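Local coordinates for rhodopsin (Rubrobacter xylanophilus, PDB 6KFQ), which uses light absorbed by a bound retinal chromophore to pump protons across the membrane, at residues A[5-10]-A[49-54]; A[61-67]-A[116-122]; A[110-115]-A[133-138]. One frame throughout, in Å; residues are numbered along the deposited sequence.

The three contacts sample different depths of the seven-helix bundle. Contact 3 is the buried one: Met111, Ser134 and Phe138 join helices 98-120 and 124-153 and touch the chromophore. Contacts 1 and 2 are partly buried. Contact 1 packs helix 2-23 on helix 32-53 mainly through aromatic rings and aliphatic groups, whereas contact 2 relies on an arginine that ties a surface hairpin to a helix end. Contacts 2 and 3 share helix 98-120, occupying adjoining segments, with centres about 16 Å apart. Contact 1 stands apart, its nearest atoms about 7 Å from contact 2 and about 12 Å from contact 3.

Contact 1. Residues A[5-10]-A[49-54]; sequences WLWIGF and YLVMAT. With MPG ([(Z)-octadec-9-enyl] (2R)-2,3-bis(oxidanyl)propanoate), chain Q.
Segments 5-10 and 49-54 are helical except for Thr54, where helix 32-53 has ended, and they run nearly antiparallel: the axes approach to 8.2 Å, at 156° between directions (signed crossing angle -156°). The register pairs Leu6 with Ala53 (CA to CA 5.0 Å) and Phe10 with Tyr49 (CA to CA 4.9 Å). Gly9 supplies the main hollow. Having no side chain, it lets the Tyr49 ring (chi1 -92°, chi2 98°) lie flat against it, Gly9 CA standing 4.0 Å from the ring centroid in a CH-pi contact; a CB on Gly9 would clash with Tyr49 CD2. Leu6 (m, t) is the opposing bump, wedged between Tyr49, Met52 and Ala53: Leu6 CB lies 3.8 Å from Ala53 CA, and Leu6 CD2 lies 3.9 Å from both Tyr49 CE2 and Met52 CB. This is the packing of the first two transmembrane helices in the microbial rhodopsin bundle. Tyr49 reaches further inward, its OH hydrogen-bonded with Asp205 on helix 194-218. Toward the outside, two more CH-pi contacts close the seam. Trp7 (chi1 -84°, chi2 116°) spreads its indole over the small Ala53, whose CB is 3.8 Å from the six-membered ring centroid, while Phe10 (t, chi2 65°) turns a face to Leu50 (t, p), with Leu50 CD1 4.0 Å from the Phe10 centroid. The same methyl, Leu50 CD1, is 3.7 Å from Trp7 CZ3, so this one methyl touches both rings. Trp5 leads away from helix 32-53, its CH2 3.5 Å from C16 of the lipid MPG.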
loop_
_atom_site.group_PDB
_atom_site.type_symbol
_atom_site.label_atom_id
_atom_site.label_comp_id
_atom_site.label_asym_id
_atom_site.label_seq_id
_atom_site.Cartn_x
_atom_site.Cartn_y
_atom_site.Cartn_z
ATOM N N TRP A 5 1.627 3.513 18.858
ATOM C CA TRP A 5 1.801 3.616 17.411
ATOM C C TRP A 5 0.532 3.238 16.662
ATOM O O TRP A 5 0.269 3.778 15.581
ATOM C CB TRP A 5 2.976 2.745 16.962
ATOM C CG TRP A 5 4.166 2.858 17.874
ATOM C CD1 TRP A 5 4.848 1.830 18.468
ATOM C CD2 TRP A 5 4.809 4.064 18.302
ATOM N NE1 TRP A 5 5.874 2.326 19.231
ATOM C CE2 TRP A 5 5.871 3.692 19.153
ATOM C CE3 TRP A 5 4.588 5.422 18.056
ATOM C CZ2 TRP A 5 6.704 4.628 19.757
ATOM C CZ3 TRP A 5 5.424 6.351 18.657
ATOM C CH2 TRP A 5 6.462 5.949 19.498
ATOM N N LEU A 6 -0.269 2.323 17.209
ATOM C CA LEU A 6 -1.519 1.964 16.542
ATOM C C LEU A 6 -2.526 3.109 16.601
ATOM O O LEU A 6 -3.290 3.325 15.652
ATOM C CB LEU A 6 -2.096 0.696 17.171
ATOM C CG LEU A 6 -1.219 -0.556 16.992
ATOM C CD1 LEU A 6 -1.724 -1.694 17.878
ATOM C CD2 LEU A 6 -1.169 -0.987 15.520
ATOM N N TRP A 7 -2.551 3.852 17.704
ATOM C CA TRP A 7 -3.480 4.982 17.787
ATOM C C TRP A 7 -3.045 6.123 16.877
ATOM O O TRP A 7 -3.883 6.776 16.242
ATOM C CB TRP A 7 -3.600 5.466 19.230
ATOM C CG TRP A 7 -4.579 4.679 20.029
ATOM C CD1 TRP A 7 -4.311 3.902 21.121
ATOM C CD2 TRP A 7 -5.994 4.586 19.806
ATOM N NE1 TRP A 7 -5.469 3.332 21.588
ATOM C CE2 TRP A 7 -6.516 3.733 20.802
ATOM C CE3 TRP A 7 -6.864 5.128 18.859
ATOM C CZ2 TRP A 7 -7.871 3.421 20.885
ATOM C CZ3 TRP A 7 -8.212 4.818 18.941
ATOM C CH2 TRP A 7 -8.705 3.974 19.952
ATOM N N ILE A 8 -1.737 6.376 16.801
ATOM C CA ILE A 8 -1.230 7.364 15.858
ATOM C C ILE A 8 -1.557 6.945 14.433
ATOM O O ILE A 8 -1.982 7.765 13.612
ATOM C CB ILE A 8 0.285 7.559 16.051
ATOM C CG1 ILE A 8 0.581 8.290 17.362
ATOM C CG2 ILE A 8 0.885 8.310 14.848
ATOM C CD1 ILE A 8 2.058 8.230 17.722
ATOM N N GLY A 9 -1.357 5.666 14.112
ATOM C CA GLY A 9 -1.734 5.186 12.794
ATOM C C GLY A 9 -3.195 5.441 12.485
ATOM O O GLY A 9 -3.543 5.916 11.400
ATOM N N PHE A 10 -4.071 5.145 13.445
ATOM C CA PHE A 10 -5.496 5.399 13.255
ATOM C C PHE A 10 -5.766 6.869 12.959
ATOM O O PHE A 10 -6.409 7.207 11.959
ATOM C CB PHE A 10 -6.281 4.971 14.494
ATOM C CG PHE A 10 -7.714 5.420 14.465
ATOM C CD1 PHE A 10 -8.584 4.924 13.502
ATOM C CD2 PHE A 10 -8.186 6.346 15.377
ATOM C CE1 PHE A 10 -9.907 5.337 13.466
ATOM C CE2 PHE A 10 -9.510 6.764 15.348
ATOM C CZ PHE A 10 -10.368 6.265 14.388
ATOM N N TYR A 49 -6.304 0.030 11.601
ATOM C CA TYR A 49 -5.577 0.558 12.751
ATOM C C TYR A 49 -6.478 0.699 13.969
ATOM O O TYR A 49 -6.034 0.470 15.098
ATOM C CB TYR A 49 -4.915 1.889 12.389
ATOM C CG TYR A 49 -3.503 1.685 11.896
ATOM C CD1 TYR A 49 -3.212 1.648 10.534
ATOM C CD2 TYR A 49 -2.460 1.484 12.795
ATOM C CE1 TYR A 49 -1.910 1.443 10.085
ATOM C CE2 TYR A 49 -1.159 1.275 12.354
ATOM C CZ TYR A 49 -0.891 1.256 11.003
ATOM O OH TYR A 49 0.400 1.039 10.569
ATOM N N LEU A 50 -7.747 1.072 13.771
ATOM C CA LEU A 50 -8.664 1.141 14.907
ATOM C C LEU A 50 -8.888 -0.239 15.504
ATOM O O LEU A 50 -8.888 -0.404 16.731
ATOM C CB LEU A 50 -9.997 1.760 14.480
ATOM C CG LEU A 50 -11.027 2.060 15.570
ATOM C CD1 LEU A 50 -10.397 2.830 16.725
ATOM C CD2 LEU A 50 -12.202 2.833 14.982
ATOM N N VAL A 51 -9.080 -1.244 14.644
ATOM C CA VAL A 51 -9.254 -2.617 15.111
ATOM C C VAL A 51 -8.048 -3.051 15.934
ATOM O O VAL A 51 -8.188 -3.536 17.063
ATOM C CB VAL A 51 -9.504 -3.562 13.921
ATOM C CG1 VAL A 51 -9.441 -5.011 14.375
ATOM C CG2 VAL A 51 -10.861 -3.269 13.296
ATOM N N MET A 52 -6.844 -2.860 15.395
ATOM C CA MET A 52 -5.645 -3.240 16.132
ATOM C C MET A 52 -5.459 -2.389 17.387
ATOM O O MET A 52 -5.037 -2.906 18.429
ATOM C CB MET A 52 -4.424 -3.140 15.227
ATOM C CG MET A 52 -4.502 -4.080 14.020
ATOM S SD MET A 52 -2.932 -4.087 13.139
ATOM C CE MET A 52 -3.035 -2.574 12.188
ATOM N N ALA A 53 -5.761 -1.087 17.307
ATOM C CA ALA A 53 -5.573 -0.206 18.461
ATOM C C ALA A 53 -6.477 -0.592 19.620
ATOM O O ALA A 53 -6.082 -0.461 20.784
ATOM C CB ALA A 53 -5.833 1.253 18.080
ATOM N N THR A 54 -7.684 -1.074 19.332
ATOM C CA THR A 54 -8.615 -1.472 20.381
ATOM C C THR A 54 -8.435 -2.926 20.805
ATOM O O THR A 54 -9.262 -3.445 21.561
ATOM C CB THR A 54 -10.056 -1.227 19.931
ATOM O OG1 THR A 54 -10.304 -1.920 18.704
ATOM C CG2 THR A 54 -10.293 0.266 19.715
HETATM C C7 MPG Q . 7.534 -1.205 25.591
HETATM C C8 MPG Q . 8.766 -1.084 24.748
HETATM C C9 MPG Q . 9.028 0.303 24.243
HETATM C C10 MPG Q . 9.188 0.635 22.983
HETATM C C11 MPG Q . 9.541 1.987 22.443
HETATM C C12 MPG Q . 9.615 2.026 20.943
HETATM C C13 MPG Q . 10.074 3.358 20.375
HETATM C C14 MPG Q . 10.133 3.405 18.867
HETATM C C15 MPG Q . 10.680 4.698 18.298
HETATM C C16 MPG Q . 9.835 5.918 18.562
HETATM C C17 MPG Q . 10.375 7.194 17.962
HETATM C C18 MPG Q . 9.448 8.378 18.071
#

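Contact 2. Residues A[61-67]-A[116-122]; sequences LPDGREF and LWAGATV. With MPG ([(Z)-octadec-9-enyl] (2R)-2,3-bis(oxidanyl)propanoate), chain B.
Arg65 (m, t, m, chi4 118°) is the polar hub: its NE forms a salt bridge with Asp63 OD2 at 2.9 Å, and its NH2 donates to Gly119 O at 3.2 Å, seconded by a weak bond from Arg65 NH1 to Gly119 O at 3.4 Å. Asp63 (chi1 57°, p) also accepts from the backbone, Arg65 N to Asp63 OD1 3.1 Å, which makes an Asx turn. The backbone bonds Gly64 N to Leu61 O and Leu61 N to Arg65 O, both 2.8 Å, define a type I turn from Leu61 to Gly64 with a G1 beta bulge, Gly64 taking phi/psi 92/-7. The turn tips the small antiparallel hairpin of strands 59-60 and 66-67, which links helices 32-53 and 70-90, as in bacteriorhodopsin. Here it rests on the C-terminal end of helix 98-120, with Asp63 opposite Val122 (CA to CA 6.2 Å). Phe67 (t, chi2 54°) lays one face over the Gly119 backbone, Phe67 CZ to Gly119 C 3.6 Å, where a CB would clash; its edge meets Leu116, CZ to CD1 3.6 Å. Further out, Val122 CG1 touches Asp63 CB at 3.6 Å and Val122 CG2 touches Pro62 CD at 3.9 Å.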
loop_
_atom_site.group_PDB
_atom_site.type_symbol
_atom_site.label_atom_id
_atom_site.label_comp_id
_atom_site.label_asym_id
_atom_site.label_seq_id
_atom_site.Cartn_x
_atom_site.Cartn_y
_atom_site.Cartn_z
ATOM N N LEU A 61 -0.041 -16.669 18.674
ATOM C CA LEU A 61 0.108 -17.889 17.901
ATOM C C LEU A 61 0.481 -19.043 18.818
ATOM O O LEU A 61 0.827 -18.842 19.984
ATOM C CB LEU A 61 1.156 -17.675 16.814
ATOM C CG LEU A 61 0.787 -16.682 15.708
ATOM C CD1 LEU A 61 1.894 -16.604 14.664
ATOM C CD2 LEU A 61 -0.531 -17.067 15.053
ATOM N N PRO A 62 0.394 -20.284 18.327
ATOM C CA PRO A 62 0.793 -21.424 19.171
ATOM C C PRO A 62 2.238 -21.372 19.651
ATOM O O PRO A 62 2.553 -22.018 20.658
ATOM C CB PRO A 62 0.548 -22.635 18.261
ATOM C CG PRO A 62 -0.545 -22.188 17.350
ATOM C CD PRO A 62 -0.300 -20.724 17.102
ATOM N N ASP A 63 3.128 -20.640 18.979
ATOM C CA ASP A 63 4.488 -20.485 19.485
ATOM C C ASP A 63 4.638 -19.304 20.444
ATOM O O ASP A 63 5.751 -19.037 20.909
ATOM C CB ASP A 63 5.478 -20.345 18.320
ATOM C CG ASP A 63 5.142 -19.189 17.393
ATOM O OD1 ASP A 63 4.284 -18.349 17.741
ATOM O OD2 ASP A 63 5.735 -19.125 16.295
ATOM N N GLY A 64 3.558 -18.593 20.752
ATOM C CA GLY A 64 3.621 -17.484 21.680
ATOM C C GLY A 64 3.865 -16.125 21.054
ATOM O O GLY A 64 3.802 -15.112 21.763
ATOM N N ARG A 65 4.149 -16.060 19.758
ATOM C CA ARG A 65 4.293 -14.765 19.108
ATOM C C ARG A 65 2.943 -14.066 19.016
ATOM O O ARG A 65 1.931 -14.679 18.668
ATOM C CB ARG A 65 4.885 -14.922 17.706
ATOM C CG ARG A 65 6.328 -15.392 17.678
ATOM C CD ARG A 65 6.885 -15.376 16.257
ATOM N NE ARG A 65 6.271 -16.393 15.406
ATOM C CZ ARG A 65 5.566 -16.144 14.305
ATOM N NH1 ARG A 65 5.376 -14.897 13.894
ATOM N NH2 ARG A 65 5.057 -17.153 13.607
ATOM N N GLU A 66 2.923 -12.775 19.337
ATOM C CA GLU A 66 1.746 -11.971 19.052
ATOM C C GLU A 66 1.784 -11.559 17.588
ATOM O O GLU A 66 2.764 -10.968 17.123
ATOM C CB GLU A 66 1.672 -10.741 19.956
ATOM C CG GLU A 66 0.339 -10.005 19.840
ATOM C CD GLU A 66 0.245 -8.777 20.725
ATOM O OE1 GLU A 66 1.203 -8.500 21.476
ATOM O OE2 GLU A 66 -0.794 -8.085 20.664
ATOM N N PHE A 67 0.724 -11.886 16.857
ATOM C CA PHE A 67 0.690 -11.715 15.410
ATOM C C PHE A 67 -0.450 -10.769 15.059
ATOM O O PHE A 67 -1.622 -11.115 15.242
ATOM C CB PHE A 67 0.530 -13.065 14.707
ATOM C CG PHE A 67 0.463 -12.964 13.207
ATOM C CD1 PHE A 67 1.457 -12.305 12.495
ATOM C CD2 PHE A 67 -0.588 -13.534 12.508
ATOM C CE1 PHE A 67 1.398 -12.205 11.115
ATOM C CE2 PHE A 67 -0.653 -13.451 11.124
ATOM C CZ PHE A 67 0.342 -12.785 10.424
ATOM N N LEU A 116 0.977 -13.058 4.736
ATOM C CA LEU A 116 0.119 -13.360 5.876
ATOM C C LEU A 116 0.260 -14.818 6.284
ATOM O O LEU A 116 0.361 -15.140 7.476
ATOM C CB LEU A 116 -1.334 -13.032 5.531
ATOM C CG LEU A 116 -2.387 -13.531 6.524
ATOM C CD1 LEU A 116 -2.179 -12.912 7.898
ATOM C CD2 LEU A 116 -3.781 -13.224 6.002
ATOM N N TRP A 117 0.269 -15.713 5.291
ATOM C CA TRP A 117 0.461 -17.135 5.548
ATOM C C TRP A 117 1.809 -17.395 6.208
ATOM O O TRP A 117 1.899 -18.165 7.171
ATOM C CB TRP A 117 0.338 -17.899 4.230
ATOM C CG TRP A 117 0.378 -19.373 4.356
ATOM C CD1 TRP A 117 0.305 -20.111 5.500
ATOM C CD2 TRP A 117 0.497 -20.310 3.279
ATOM N NE1 TRP A 117 0.374 -21.453 5.200
ATOM C CE2 TRP A 117 0.492 -21.596 3.842
ATOM C CE3 TRP A 117 0.608 -20.180 1.891
ATOM C CZ2 TRP A 117 0.595 -22.754 3.066
ATOM C CZ3 TRP A 117 0.711 -21.334 1.120
ATOM C CH2 TRP A 117 0.704 -22.600 1.712
ATOM N N ALA A 118 2.864 -16.741 5.717
ATOM C CA ALA A 118 4.174 -16.859 6.346
ATOM C C ALA A 118 4.140 -16.354 7.783
ATOM O O ALA A 118 4.695 -16.990 8.684
ATOM C CB ALA A 118 5.217 -16.090 5.534
ATOM N N GLY A 119 3.487 -15.213 8.018
ATOM C CA GLY A 119 3.443 -14.665 9.368
ATOM C C GLY A 119 2.700 -15.559 10.344
ATOM O O GLY A 119 3.100 -15.698 11.505
ATOM N N ALA A 120 1.606 -16.174 9.888
ATOM C CA ALA A 120 0.803 -17.062 10.723
ATOM C C ALA A 120 1.428 -18.436 10.915
ATOM O O ALA A 120 0.963 -19.197 11.773
ATOM C CB ALA A 120 -0.595 -17.221 10.116
ATOM N N THR A 121 2.467 -18.772 10.161
ATOM C CA THR A 121 3.046 -20.109 10.196
ATOM C C THR A 121 4.041 -20.213 11.344
ATOM O O THR A 121 4.951 -19.385 11.468
ATOM C CB THR A 121 3.724 -20.438 8.863
ATOM O OG1 THR A 121 2.740 -20.439 7.826
ATOM C CG2 THR A 121 4.389 -21.813 8.906
ATOM N N VAL A 122 3.855 -21.228 12.190
ATOM C CA VAL A 122 4.759 -21.431 13.317
ATOM C C VAL A 122 6.006 -22.188 12.876
ATOM O O VAL A 122 7.121 -21.879 13.315
ATOM C CB VAL A 122 4.021 -22.152 14.462
ATOM C CG1 VAL A 122 4.996 -22.634 15.521
ATOM C CG2 VAL A 122 2.984 -21.231 15.080
HETATM C C2 MPG B . 4.855 -24.556 2.304
HETATM C C3 MPG B . 4.524 -24.068 0.910
HETATM C C4 MPG B . 5.733 -23.921 0.015
HETATM C C5 MPG B . 6.140 -25.176 -0.720
HETATM C C6 MPG B . 5.374 -25.429 -2.001
HETATM C C7 MPG B . 5.710 -24.462 -3.130
HETATM C C8 MPG B . 5.011 -24.746 -4.427
HETATM C C9 MPG B . 5.487 -23.884 -5.557
HETATM C C10 MPG B . 4.777 -23.087 -6.323
HETATM C C11 MPG B . 5.359 -22.226 -7.402
HETATM C C12 MPG B . 4.767 -22.443 -8.765
HETATM C C13 MPG B . 3.528 -21.614 -9.068
HETATM C C14 MPG B . 3.040 -21.746 -10.492
HETATM C C15 MPG B . 1.944 -20.779 -10.886
HETATM C C16 MPG B . 1.523 -20.897 -12.335
HETATM C C17 MPG B . 0.456 -19.944 -12.806
HETATM C C18 MPG B . 0.056 -20.148 -14.251
HETATM O O1 MPG B . 4.140 -24.745 4.603
HETATM C C1 MPG B . 3.697 -24.443 3.259
HETATM C CXD MPG B . 3.784 -25.082 6.928
HETATM O O2 MPG B . 5.173 -25.354 6.850
HETATM C C21 MPG B . 3.012 -26.280 7.457
HETATM O O3 MPG B . 3.498 -26.630 8.744
HETATM O O4 MPG B . 2.112 -24.242 5.443
HETATM C CX3 MPG B . 3.240 -24.643 5.577
#

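Contact 3. Residues A[110-115]-A[133-138]. With RET (retinal), chain R.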
loop_
_atom_site.group_PDB
_atom_site.type_symbol
_atom_site.label_atom_id
_atom_site.label_comp_id
_atom_site.label_asym_id
_atom_site.label_seq_id
_atom_site.Cartn_x
_atom_site.Cartn_y
_atom_site.Cartn_z
ATOM N N VAL A 110 -1.166 -12.119 -4.259
ATOM C CA VAL A 110 -0.376 -13.291 -3.893
ATOM C C VAL A 110 0.728 -12.904 -2.915
ATOM O O VAL A 110 0.982 -13.602 -1.924
ATOM C CB VAL A 110 0.194 -13.952 -5.162
ATOM C CG1 VAL A 110 1.310 -14.912 -4.798
ATOM C CG2 VAL A 110 -0.922 -14.679 -5.916
ATOM N N MET A 111 1.406 -11.789 -3.185
ATOM C CA MET A 111 2.429 -11.285 -2.273
ATOM C C MET A 111 1.881 -11.113 -0.859
ATOM O O MET A 111 2.463 -11.611 0.115
ATOM C CB MET A 111 2.972 -9.958 -2.812
ATOM C CG MET A 111 3.980 -9.290 -1.909
ATOM S SD MET A 111 4.425 -7.615 -2.455
ATOM C CE MET A 111 2.977 -6.651 -1.983
ATOM N N ILE A 112 0.751 -10.414 -0.729
ATOM C CA ILE A 112 0.228 -10.110 0.601
ATOM C C ILE A 112 -0.248 -11.378 1.284
ATOM O O ILE A 112 0.072 -11.634 2.453
ATOM C CB ILE A 112 -0.908 -9.074 0.522
ATOM C CG1 ILE A 112 -0.409 -7.754 -0.065
ATOM C CG2 ILE A 112 -1.528 -8.881 1.923
ATOM C CD1 ILE A 112 0.664 -7.101 0.778
ATOM N N LEU A 113 -1.047 -12.179 0.579
ATOM C CA LEU A 113 -1.638 -13.357 1.198
ATOM C C LEU A 113 -0.584 -14.404 1.552
ATOM O O LEU A 113 -0.729 -15.120 2.551
ATOM C CB LEU A 113 -2.715 -13.944 0.280
ATOM C CG LEU A 113 -3.952 -13.047 0.168
ATOM C CD1 LEU A 113 -5.002 -13.641 -0.737
ATOM C CD2 LEU A 113 -4.528 -12.758 1.554
ATOM N N THR A 114 0.480 -14.528 0.749
ATOM C CA THR A 114 1.533 -15.465 1.134
ATOM C C THR A 114 2.374 -14.902 2.272
ATOM O O THR A 114 2.981 -15.667 3.028
ATOM C CB THR A 114 2.435 -15.829 -0.055
ATOM O OG1 THR A 114 3.009 -14.645 -0.619
ATOM C CG2 THR A 114 1.657 -16.583 -1.138
ATOM N N GLY A 115 2.426 -13.575 2.404
ATOM C CA GLY A 115 3.097 -12.983 3.549
ATOM C C GLY A 115 2.303 -13.171 4.828
ATOM O O GLY A 115 2.873 -13.410 5.900
ATOM N N ILE A 133 8.498 -17.036 -1.495
ATOM C CA ILE A 133 7.431 -16.959 -2.490
ATOM C C ILE A 133 6.829 -15.555 -2.514
ATOM O O ILE A 133 6.604 -14.972 -3.582
ATOM C CB ILE A 133 6.362 -18.034 -2.214
ATOM C CG1 ILE A 133 6.971 -19.429 -2.346
ATOM C CG2 ILE A 133 5.207 -17.897 -3.182
ATOM C CD1 ILE A 133 6.116 -20.533 -1.760
ATOM N N SER A 134 6.591 -14.981 -1.341
ATOM C CA SER A 134 6.019 -13.636 -1.282
ATOM C C SER A 134 6.952 -12.611 -1.930
ATOM O O SER A 134 6.521 -11.776 -2.736
ATOM C CB SER A 134 5.718 -13.267 0.171
ATOM O OG SER A 134 5.107 -11.985 0.231
ATOM N N THR A 135 8.244 -12.680 -1.610
ATOM C CA THR A 135 9.209 -11.772 -2.219
ATOM C C THR A 135 9.297 -11.967 -3.732
ATOM O O THR A 135 9.456 -10.991 -4.479
ATOM C CB THR A 135 10.572 -11.969 -1.559
ATOM O OG1 THR A 135 10.446 -11.706 -0.159
ATOM C CG2 THR A 135 11.612 -11.036 -2.148
ATOM N N ALA A 136 9.155 -13.205 -4.207
ATOM C CA ALA A 136 9.122 -13.447 -5.649
ATOM C C ALA A 136 7.975 -12.687 -6.304
ATOM O O ALA A 136 8.157 -12.045 -7.344
ATOM C CB ALA A 136 8.995 -14.947 -5.930
ATOM N N ALA A 137 6.776 -12.767 -5.717
ATOM C CA ALA A 137 5.642 -12.014 -6.248
ATOM C C ALA A 137 5.903 -10.518 -6.181
ATOM O O ALA A 137 5.562 -9.777 -7.107
ATOM C CB ALA A 137 4.364 -12.355 -5.481
ATOM N N PHE A 138 6.514 -10.062 -5.090
ATOM C CA PHE A 138 6.884 -8.654 -4.961
ATOM C C PHE A 138 7.791 -8.224 -6.105
ATOM O O PHE A 138 7.582 -7.173 -6.717
ATOM C CB PHE A 138 7.566 -8.442 -3.609
ATOM C CG PHE A 138 7.949 -7.009 -3.320
ATOM C CD1 PHE A 138 9.119 -6.726 -2.650
ATOM C CD2 PHE A 138 7.142 -5.952 -3.729
ATOM C CE1 PHE A 138 9.479 -5.411 -2.363
ATOM C CE2 PHE A 138 7.497 -4.641 -3.448
ATOM C CZ PHE A 138 8.661 -4.369 -2.776
HETATM C C1 RET R . 5.553 -8.849 3.288
HETATM C C2 RET R . 6.242 -10.097 3.860
HETATM C C3 RET R . 6.654 -11.128 2.830
HETATM C C4 RET R . 7.544 -10.518 1.765
HETATM C C5 RET R . 7.095 -9.151 1.298
HETATM C C6 RET R . 6.141 -8.437 1.923
HETATM C C7 RET R . 5.773 -7.126 1.408
HETATM C C8 RET R . 4.771 -6.280 1.772
HETATM C C9 RET R . 4.436 -4.976 1.247
HETATM C C10 RET R . 3.517 -4.238 1.895
HETATM C C11 RET R . 3.035 -2.932 1.550
HETATM C C12 RET R . 2.091 -2.345 2.280
HETATM C C13 RET R . 1.491 -1.050 2.053
HETATM C C14 RET R . 0.456 -0.669 2.838
HETATM C C15 RET R . -0.302 0.547 2.763
HETATM C C16 RET R . 4.057 -9.168 3.162
HETATM C C17 RET R . 5.744 -7.760 4.361
HETATM C C18 RET R . 7.693 -8.775 -0.031
HETATM C C19 RET R . 5.147 -4.491 0.015
HETATM C C20 RET R . 2.027 -0.209 0.929
#
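Met111 and Ala137 form the apolar centre, where the CB atoms of Met111 and Ala137 come within 3.8 Å; Val110 CG1 adds to it at 4.0 Å from Ala137 CB. The small Ser134 and Ala137, both pointing toward segment 110-115, suit the close, nearly antiparallel approach of the two helices, whose axes pass 7.9 Å apart at 164°, with CA of Met111 and CA of Ser134 only 4.4 Å from each other. The Met111 side chain (t, t, p) meets Phe138 in a Met-aromatic contact: SD is 3.4 Å from Phe138 CD2 and 4.4 Å from the ring centroid, obliquely placed. Both side chains line the retinal pocket, with Met111 CE 3.7 Å from retinal C19 and Phe138 CB 3.6 Å from retinal C18. Gly115 offers a flat wall to the ionone ring: its CA is 4.0 Å from retinal C16, and a CB there would clash with that methyl.

Ser134 marks the turn to polar chemistry. Its OG donates to Met111 O at 2.7 Å, a carbonyl that also receives Gly115 N at 3.0 Å, while the same Ser134 OG sits 3.1 Å from retinal C3. Thr114 (p) instead bends back on its own helix, OG1 donating to Val110 O at 2.6 Å, which brings Thr114 OG1 within 3.1 Å of Ser134 CB. Around this pair of consecutive helices, 98-120 and 124-153, Ile112 packs on Trp75, Val76 and Thr79 of helix 70-90, Phe138 reaches Trp175 and Ile176 of helix 158-184, and Ile133 touches bound lipid.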